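Local coordinates for protein BIM1 (Saccharomyces cerevisiae, PDB 4E61) that binds microtubules, notably at their plus ends, this chain being its C-terminal EB1-like domain, with a long coiled-coil helix, at residues A[12-15]-A[16-19]; A[31-34]-A[35-39]; A[52-55]-A[56-60]. All coordinates share one frame; numbering follows the deposited sequence.

Contact 1. Residues A[12-15]-A[16-19]; sequences ELTK and SQET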
ATOM      1  N   GLU A  12      -8.383  35.606  15.063  1.00 47.03           N
ATOM      2  CA  GLU A  12      -8.709  34.197  15.315  1.00 48.57           C
ATOM      3  C   GLU A  12      -9.311  33.572  14.055  1.00 50.51           C
ATOM      4  O   GLU A  12      -8.991  32.425  13.721  1.00 50.91           O
ATOM      5  CB  GLU A  12      -9.743  34.062  16.455  1.00 51.08           C
ATOM      6  CG  GLU A  12      -9.224  34.347  17.858  1.00 74.06           C
ATOM      7  CD  GLU A  12     -10.278  34.734  18.892  1.00115.90           C
ATOM      8  OE1 GLU A  12     -11.260  33.974  19.065  1.00114.11           O
ATOM      9  OE2 GLU A  12     -10.103  35.786  19.552  1.00119.20           O
ATOM     10  N   LEU A  13     -10.171  34.334  13.352  1.00 45.20           N
ATOM     11  CA  LEU A  13     -10.836  33.861  12.143  1.00 45.14           C
ATOM     12  C   LEU A  13      -9.858  33.639  10.989  1.00 52.24           C
ATOM     13  O   LEU A  13      -9.889  32.565  10.381  1.00 50.03           O
ATOM     14  CB  LEU A  13     -12.023  34.756  11.736  1.00 44.67           C
ATOM     15  CG  LEU A  13     -12.723  34.414  10.393  1.00 48.47           C
ATOM     16  CD1 LEU A  13     -13.355  33.002  10.388  1.00 48.32           C
ATOM     17  CD2 LEU A  13     -13.703  35.480  10.002  1.00 49.37           C
ATOM     18  N   THR A  14      -8.971  34.635  10.708  1.00 51.76           N
ATOM     19  CA  THR A  14      -7.992  34.492   9.629  1.00 51.38           C
ATOM     20  C   THR A  14      -6.950  33.424   9.951  1.00 53.41           C
ATOM     21  O   THR A  14      -6.499  32.725   9.046  1.00 52.93           O
ATOM     22  CB  THR A  14      -7.439  35.833   9.108  1.00 61.90           C
ATOM     23  OG1 THR A  14      -6.437  36.305   9.976  1.00 67.28           O
ATOM     24  CG2 THR A  14      -8.517  36.893   8.868  1.00 56.43           C
ATOM     25  N   LYS A  15      -6.634  33.246  11.242  1.00 49.93           N
ATOM     26  CA  LYS A  15      -5.723  32.198  11.695  1.00 50.21           C
ATOM     27  C   LYS A  15      -6.385  30.843  11.499  1.00 56.57           C
ATOM     28  O   LYS A  15      -5.693  29.915  11.096  1.00 57.29           O
ATOM     29  CB  LYS A  15      -5.313  32.374  13.158  1.00 52.17           C
ATOM     30  CG  LYS A  15      -3.944  31.762  13.445  1.00 71.72           C
ATOM     31  CD  LYS A  15      -3.750  31.526  14.917  1.00 91.03           C
ATOM     32  CE  LYS A  15      -2.427  30.877  15.245  1.00109.15           C
ATOM     33  NZ  LYS A  15      -2.368  30.463  16.676  1.00122.35           N
ATOM     34  N   SER A  16      -7.726  30.733  11.729  1.00 52.64           N
ATOM     35  CA  SER A  16      -8.426  29.462  11.531  1.00 52.00           C
ATOM     36  C   SER A  16      -8.625  29.108  10.043  1.00 54.23           C
ATOM     37  O   SER A  16      -8.568  27.931   9.703  1.00 53.01           O
ATOM     38  CB  SER A  16      -9.708  29.373  12.357  1.00 56.24           C
ATOM     39  OG  SER A  16     -10.778  30.098  11.785  1.00 70.18           O
ATOM     40  N   GLN A  17      -8.751  30.124   9.154  1.00 50.72           N
ATOM     41  CA  GLN A  17      -8.851  29.943   7.705  1.00 50.76           C
ATOM     42  C   GLN A  17      -7.508  29.442   7.131  1.00 57.28           C
ATOM     43  O   GLN A  17      -7.489  28.779   6.084  1.00 58.83           O
ATOM     44  CB  GLN A  17      -9.278  31.249   7.016  1.00 51.87           C
ATOM     45  CG  GLN A  17     -10.764  31.634   7.186  1.00 58.69           C
ATOM     46  CD  GLN A  17     -11.026  33.108   6.840  1.00 74.63           C
ATOM     47  OE1 GLN A  17     -10.150  33.988   6.957  1.00 68.76           O
ATOM     48  NE2 GLN A  17     -12.246  33.427   6.430  1.00 56.60           N
ATOM     49  N   GLU A  18      -6.393  29.757   7.823  1.00 53.41           N
ATOM     50  CA  GLU A  18      -5.033  29.348   7.468  1.00 52.84           C
ATOM     51  C   GLU A  18      -4.813  27.897   7.871  1.00 58.22           C
ATOM     52  O   GLU A  18      -4.112  27.180   7.163  1.00 58.07           O
ATOM     53  CB  GLU A  18      -3.992  30.238   8.154  1.00 54.12           C
ATOM     54  CG  GLU A  18      -3.809  31.601   7.510  1.00 68.17           C
ATOM     55  CD  GLU A  18      -2.731  32.476   8.126  1.00 96.56           C
ATOM     56  OE1 GLU A  18      -2.152  32.085   9.167  1.00 87.37           O
ATOM     57  OE2 GLU A  18      -2.461  33.558   7.556  1.00 94.74           O
ATOM     58  N   THR A  19      -5.384  27.466   9.024  1.00 56.07           N
ATOM     59  CA  THR A  19      -5.300  26.077   9.452  1.00 56.10           C
ATOM     60  C   THR A  19      -6.145  25.203   8.498  1.00 60.05           C
ATOM     61  O   THR A  19      -5.627  24.190   8.037  1.00 60.57           O
ATOM     62  CB  THR A  19      -5.434  25.838  10.964  1.00 61.27           C
ATOM     63  OG1 THR A  19      -6.720  25.357  11.296  1.00 66.09           O
ATOM     64  CG2 THR A  19      -4.955  26.988  11.838  1.00 55.94           C
TER

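Contact 2. Residues A[31-34]-A[35-39]; sequences KGTV and STLEI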
ATOM      1  N   LYS A  31      -4.014  11.583   0.378  1.00 59.32           N
ATOM      2  CA  LYS A  31      -4.663  11.025  -0.818  1.00 59.31           C
ATOM      3  C   LYS A  31      -3.588  10.480  -1.784  1.00 63.27           C
ATOM      4  O   LYS A  31      -3.800   9.449  -2.416  1.00 63.70           O
ATOM      5  CB  LYS A  31      -5.506  12.095  -1.531  1.00 61.80           C
ATOM      6  CG  LYS A  31      -6.883  12.351  -0.925  1.00 77.69           C
ATOM      7  CD  LYS A  31      -7.566  13.503  -1.666  1.00 86.48           C
ATOM      8  CE  LYS A  31      -8.977  13.771  -1.215  1.00 92.84           C
ATOM      9  NZ  LYS A  31      -9.560  14.931  -1.936  1.00100.18           N
ATOM     10  N   GLY A  32      -2.461  11.190  -1.864  1.00 58.59           N
ATOM     11  CA  GLY A  32      -1.289  10.855  -2.655  1.00 57.72           C
ATOM     12  C   GLY A  32      -0.572   9.644  -2.089  1.00 62.15           C
ATOM     13  O   GLY A  32      -0.102   8.808  -2.859  1.00 61.95           O
ATOM     14  N   THR A  33      -0.483   9.526  -0.744  1.00 58.28           N
ATOM     15  CA  THR A  33       0.141   8.359  -0.121  1.00 58.80           C
ATOM     16  C   THR A  33      -0.718   7.090  -0.221  1.00 63.80           C
ATOM     17  O   THR A  33      -0.152   6.012  -0.384  1.00 64.33           O
ATOM     18  CB  THR A  33       0.885   8.614   1.220  1.00 71.91           C
ATOM     19  OG1 THR A  33       0.972   7.391   1.966  1.00 74.87           O
ATOM     20  CG2 THR A  33       0.237   9.640   2.082  1.00 73.50           C
ATOM     21  N   VAL A  34      -2.063   7.215  -0.177  1.00 59.33           N
ATOM     22  CA  VAL A  34      -2.976   6.069  -0.312  1.00 57.88           C
ATOM     23  C   VAL A  34      -2.904   5.560  -1.771  1.00 61.45           C
ATOM     24  O   VAL A  34      -2.787   4.350  -1.996  1.00 61.90           O
ATOM     25  CB  VAL A  34      -4.433   6.394   0.153  1.00 59.55           C
ATOM     26  CG1 VAL A  34      -5.428   5.337  -0.332  1.00 58.49           C
ATOM     27  CG2 VAL A  34      -4.507   6.540   1.669  1.00 58.81           C
ATOM     28  N   SER A  35      -2.927   6.498  -2.741  1.00 56.16           N
ATOM     29  CA  SER A  35      -2.835   6.233  -4.180  1.00 54.84           C
ATOM     30  C   SER A  35      -1.540   5.475  -4.558  1.00 56.39           C
ATOM     31  O   SER A  35      -1.633   4.511  -5.312  1.00 55.90           O
ATOM     32  CB  SER A  35      -2.937   7.530  -4.975  1.00 56.94           C
ATOM     33  OG  SER A  35      -3.018   7.254  -6.360  1.00 67.80           O
ATOM     34  N   THR A  36      -0.360   5.882  -4.017  1.00 50.52           N
ATOM     35  CA  THR A  36       0.923   5.217  -4.266  1.00 49.87           C
ATOM     36  C   THR A  36       0.881   3.765  -3.724  1.00 52.97           C
ATOM     37  O   THR A  36       1.266   2.840  -4.446  1.00 52.04           O
ATOM     38  CB  THR A  36       2.127   6.039  -3.736  1.00 59.60           C
ATOM     39  OG1 THR A  36       2.322   7.204  -4.524  1.00 65.92           O
ATOM     40  CG2 THR A  36       3.408   5.251  -3.701  1.00 57.33           C
ATOM     41  N   LEU A  37       0.393   3.585  -2.481  1.00 48.41           N
ATOM     42  CA  LEU A  37       0.269   2.293  -1.830  1.00 48.26           C
ATOM     43  C   LEU A  37      -0.682   1.358  -2.588  1.00 52.13           C
ATOM     44  O   LEU A  37      -0.416   0.152  -2.677  1.00 51.58           O
ATOM     45  CB  LEU A  37      -0.154   2.451  -0.362  1.00 48.71           C
ATOM     46  CG  LEU A  37       0.898   3.006   0.611  1.00 54.10           C
ATOM     47  CD1 LEU A  37       0.235   3.535   1.885  1.00 54.78           C
ATOM     48  CD2 LEU A  37       1.945   1.950   0.972  1.00 57.32           C
ATOM     49  N   GLU A  38      -1.746   1.915  -3.184  1.00 48.78           N
ATOM     50  CA  GLU A  38      -2.707   1.137  -3.976  1.00 49.22           C
ATOM     51  C   GLU A  38      -2.164   0.758  -5.358  1.00 51.08           C
ATOM     52  O   GLU A  38      -2.528  -0.295  -5.889  1.00 50.17           O
ATOM     53  CB  GLU A  38      -4.058   1.860  -4.087  1.00 50.81           C
ATOM     54  CG  GLU A  38      -4.858   1.789  -2.795  1.00 64.07           C
ATOM     55  CD  GLU A  38      -6.127   2.618  -2.726  1.00 90.74           C
ATOM     56  OE1 GLU A  38      -6.325   3.498  -3.597  1.00 77.76           O
ATOM     57  OE2 GLU A  38      -6.918   2.395  -1.781  1.00 91.19           O
ATOM     58  N   ILE A  39      -1.288   1.611  -5.932  1.00 46.24           N
ATOM     59  CA  ILE A  39      -0.630   1.364  -7.221  1.00 43.93           C
ATOM     60  C   ILE A  39       0.394   0.250  -7.041  1.00 42.42           C
ATOM     61  O   ILE A  39       0.420  -0.633  -7.885  1.00 42.02           O
ATOM     62  CB  ILE A  39      -0.042   2.644  -7.878  1.00 46.61           C
ATOM     63  CG1 ILE A  39      -1.171   3.587  -8.369  1.00 46.13           C
ATOM     64  CG2 ILE A  39       0.901   2.295  -9.032  1.00 46.51           C
ATOM     65  CD1 ILE A  39      -0.706   5.071  -8.557  1.00 43.20           C
TER

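Contact 3. Residues A[52-55]-A[56-60]; sequences EILV and HTTQD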
ATOM      1  N   GLU A  52       1.372 -17.716  -9.448  1.00 39.95           N
ATOM      2  CA  GLU A  52       0.367 -18.752  -9.161  1.00 41.73           C
ATOM      3  C   GLU A  52       0.032 -19.584 -10.418  1.00 46.36           C
ATOM      4  O   GLU A  52       0.093 -20.819 -10.372  1.00 46.81           O
ATOM      5  CB  GLU A  52      -0.905 -18.165  -8.520  1.00 43.62           C
ATOM      6  CG  GLU A  52      -1.666 -19.250  -7.761  1.00 55.71           C
ATOM      7  CD  GLU A  52      -3.022 -18.933  -7.161  1.00 78.08           C
ATOM      8  OE1 GLU A  52      -3.945 -18.654  -7.956  1.00 71.07           O
ATOM      9  OE2 GLU A  52      -3.219 -19.235  -5.957  1.00 66.68           O
ATOM     10  N   ILE A  53      -0.255 -18.889 -11.539  1.00 42.12           N
ATOM     11  CA  ILE A  53      -0.542 -19.487 -12.849  1.00 42.13           C
ATOM     12  C   ILE A  53       0.610 -20.403 -13.284  1.00 47.76           C
ATOM     13  O   ILE A  53       0.377 -21.557 -13.614  1.00 48.69           O
ATOM     14  CB  ILE A  53      -0.867 -18.371 -13.896  1.00 44.36           C
ATOM     15  CG1 ILE A  53      -2.261 -17.745 -13.605  1.00 43.94           C
ATOM     16  CG2 ILE A  53      -0.770 -18.905 -15.323  1.00 43.56           C
ATOM     17  CD1 ILE A  53      -2.493 -16.270 -14.086  1.00 37.54           C
ATOM     18  N   LEU A  54       1.852 -19.891 -13.229  1.00 45.46           N
ATOM     19  CA  LEU A  54       3.064 -20.622 -13.573  1.00 44.80           C
ATOM     20  C   LEU A  54       3.245 -21.881 -12.707  1.00 49.85           C
ATOM     21  O   LEU A  54       3.532 -22.948 -13.242  1.00 48.22           O
ATOM     22  CB  LEU A  54       4.287 -19.684 -13.479  1.00 44.40           C
ATOM     23  CG  LEU A  54       5.679 -20.321 -13.671  1.00 48.01           C
ATOM     24  CD1 LEU A  54       5.905 -20.814 -15.109  1.00 47.90           C
ATOM     25  CD2 LEU A  54       6.761 -19.393 -13.225  1.00 48.95           C
ATOM     26  N   VAL A  55       3.040 -21.760 -11.388  1.00 49.84           N
ATOM     27  CA  VAL A  55       3.166 -22.869 -10.432  1.00 51.29           C
ATOM     28  C   VAL A  55       2.158 -23.961 -10.734  1.00 60.97           C
ATOM     29  O   VAL A  55       2.564 -25.124 -10.825  1.00 61.90           O
ATOM     30  CB  VAL A  55       3.110 -22.376  -8.963  1.00 54.10           C
ATOM     31  CG1 VAL A  55       2.722 -23.490  -7.984  1.00 53.92           C
ATOM     32  CG2 VAL A  55       4.437 -21.756  -8.576  1.00 53.39           C
ATOM     33  N   HIS A  56       0.872 -23.594 -10.933  1.00 60.81           N
ATOM     34  CA  HIS A  56      -0.163 -24.574 -11.243  1.00 63.10           C
ATOM     35  C   HIS A  56      -0.025 -25.242 -12.616  1.00 64.74           C
ATOM     36  O   HIS A  56      -0.143 -26.466 -12.706  1.00 64.04           O
ATOM     37  CB  HIS A  56      -1.567 -24.050 -10.925  1.00 65.97           C
ATOM     38  CG  HIS A  56      -1.735 -23.778  -9.466  1.00 71.49           C
ATOM     39  ND1 HIS A  56      -1.485 -24.760  -8.511  1.00 74.34           N
ATOM     40  CD2 HIS A  56      -2.070 -22.630  -8.837  1.00 74.20           C
ATOM     41  CE1 HIS A  56      -1.683 -24.178  -7.344  1.00 73.99           C
ATOM     42  NE2 HIS A  56      -2.041 -22.895  -7.489  1.00 74.17           N
ATOM     43  N   THR A  57       0.303 -24.454 -13.652  1.00 60.02           N
ATOM     44  CA  THR A  57       0.551 -24.929 -15.005  1.00 59.71           C
ATOM     45  C   THR A  57       1.685 -25.972 -15.021  1.00 65.81           C
ATOM     46  O   THR A  57       1.502 -27.048 -15.591  1.00 66.62           O
ATOM     47  CB  THR A  57       0.799 -23.720 -15.910  1.00 65.35           C
ATOM     48  OG1 THR A  57      -0.442 -23.041 -16.082  1.00 69.49           O
ATOM     49  CG2 THR A  57       1.385 -24.093 -17.258  1.00 60.93           C
ATOM     50  N   THR A  58       2.837 -25.679 -14.381  1.00 63.16           N
ATOM     51  CA  THR A  58       3.923 -26.658 -14.374  1.00 63.08           C
ATOM     52  C   THR A  58       3.661 -27.845 -13.484  1.00 67.72           C
ATOM     53  O   THR A  58       4.233 -28.894 -13.730  1.00 67.50           O
ATOM     54  CB  THR A  58       5.355 -26.089 -14.351  1.00 66.74           C
ATOM     55  OG1 THR A  58       5.972 -26.255 -13.075  1.00 60.01           O
ATOM     56  CG2 THR A  58       5.472 -24.697 -14.921  1.00 65.25           C
ATOM     57  N   GLN A  59       2.777 -27.703 -12.487  1.00 65.89           N
ATOM     58  CA  GLN A  59       2.364 -28.820 -11.633  1.00 66.60           C
ATOM     59  C   GLN A  59       1.499 -29.795 -12.440  1.00 73.07           C
ATOM     60  O   GLN A  59       1.602 -31.009 -12.241  1.00 72.15           O
ATOM     61  CB  GLN A  59       1.578 -28.323 -10.427  1.00 67.45           C
ATOM     62  CG  GLN A  59       2.290 -28.613  -9.123  1.00 80.13           C
ATOM     63  CD  GLN A  59       1.725 -27.814  -7.990  1.00 94.49           C
ATOM     64  OE1 GLN A  59       0.537 -27.443  -7.970  1.00 88.01           O
ATOM     65  NE2 GLN A  59       2.576 -27.526  -7.020  1.00 84.88           N
ATOM     66  N   ASP A  60       0.665 -29.252 -13.357  1.00 71.63           N
ATOM     67  CA  ASP A  60      -0.178 -30.035 -14.249  1.00 72.77           C
ATOM     68  C   ASP A  60       0.683 -30.866 -15.216  1.00 78.34           C
ATOM     69  O   ASP A  60       0.379 -32.035 -15.416  1.00 78.95           O
ATOM     70  CB  ASP A  60      -1.190 -29.132 -14.978  1.00 75.06           C
ATOM     71  CG  ASP A  60      -2.241 -28.499 -14.069  1.00 90.35           C
ATOM     72  OD1 ASP A  60      -2.250 -28.817 -12.842  1.00 89.36           O
ATOM     73  OD2 ASP A  60      -3.041 -27.671 -14.572  1.00100.36           O
TER

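Contact 1. Residues A[12-15]-A[16-19]
L13 runs across the side chain of Q17 one turn further on, its CG lying 4.1 Å from Q17 NE2, so that a branched aliphatic group lies against the amide end of an extended glutamine chain. Q17 also reaches back to T14 on its other arm: Q17 OE1 sits 3.8 Å from T14 CG2, a van der Waals approach. The carbonyl of L13 accepts twice. It takes the backbone bond from Q17 N to L13 O (3.0 Å) and a second bond from the hydroxyl, S16 OG to L13 O at 3.0 Å. That hydroxyl arrives at a C=O...OG angle of 120°, tilted out of the carbonyl plane. The S16 chi1 of 78° sets OG between the backbone N and the carbonyl carbon, which turns it back toward the preceding turn. Backbone bonds from S16 N to E12 O and from T19 N to K15 O continue the i to i+4 ladder of helix 2-63, the long helix that pairs with its copy in the EB1-type coiled coil; L13 packs on S16 of the second subunit, and S16 on the S16 of that subunit. With an alanine in place of S16, L13 O would probably keep just its backbone donor from Q17 within this stretch, and the packing of S16 on its copy in the second subunit would lose the hydroxyls. T19 lays its methyl against the preceding turn, CG2 being 3.1 Å from K15 O.

Contact 2. Residues A[31-34]-A[35-39]
V34 and E38 lie side by side and point the same way, V34 CG1 coming within 3.6 Å of E38 OE2, a contact of methyl with carboxylate. Beneath them the main chain is satisfied in regular i to i+4 fashion: E38 N gives to V34 O at 2.9 Å, L37 N to T33 O at 3.3 Å with an N-H...O angle of 164°, and S35 N to K31 O at 3.1 Å. The carbonyl of G32 receives T36 N at 3.2 Å and, in addition, a weak bond from the hydroxyl, T36 OG1 to G32 O at 3.3 Å. The T36 chi1 of -70° places that hydroxyl beside its own backbone N, facing the preceding turn. L37 lies alongside T33, its CD1 3.9 Å from T33 OG1. The ammonium of K31 finds its partner one turn earlier, in a salt bridge with E28. V34 and L37 meet V34 and L37 of the second subunit, while T33 packs on V34 of that subunit. Together, the continuous helical bonding and the self-pairing of V34 and L37, three residues apart on one face, are characteristic of a parallel two-stranded coiled coil, here that of the EB1-type dimer.

Contact 3. Residues A[52-55]-A[56-60]
H56 folds its imidazole back over the preceding turn, where CD2 lies 3.6 Å from E52 CG. The ring and the E52 carboxylate planes stand 61° apart, and the nearest approach of their polar ends is 4.1 Å, between E52 OE2 and H56 NE2: too long for a contact of charges, though the carboxylate may still favour a protonated imidazole. A chi1 of -63° carries the ring to the side of its own backbone N, back toward E52, and V55 CG1 lies over one of its faces. At the ring nitrogen away from E52, a weak bond runs from H56 ND1 to Q59 OE1 (3.4 Å). V55, the other residue with much of its surface taken up by this contact, lies alongside Q59 with CG1 4.2 Å from Q59 NE2. This part of helix 2-63 belongs to the EB1-like motif, in which the shorter helix 84-101 packs back on the long one: V55 touches V92, T58 touches V89, and Q59 NE2 is hydrogen-bonded to E93. F88 of the second subunit packs on L54, V55 and T58. L54 CD1 in turn meets T58 CG2 at 3.9 Å. On the helix backbone H56 N binds E52 O (2.9 Å, 169° at the hydrogen), and I53 O accepts twice from T57, through N and through OG1; T57 OG1 stands above the carbonyl plane, 3.0 Å from I53 O.

In the fold
All three contacts lie in series on the single helix 2-63, and none touches another. The centres of contacts 1 and 2 are 29 Å apart and those of contacts 2 and 3 are 32 Å apart, against 61 Å between contacts 1 and 3, which are on opposite sides of the chain's centre. The first two spacings add up to the third, so the three centres are nearly collinear, as expected of a nearly straight helix. Contact 2 sits about 7 Å from the chain's centre, measured centre to centre. Each contact reaches the second subunit, but the setting changes: contacts 1 and 2 meet the same helix of the partner, whereas contact 3 is packed by helix 84-101 of its own chain and by F88 of the second subunit.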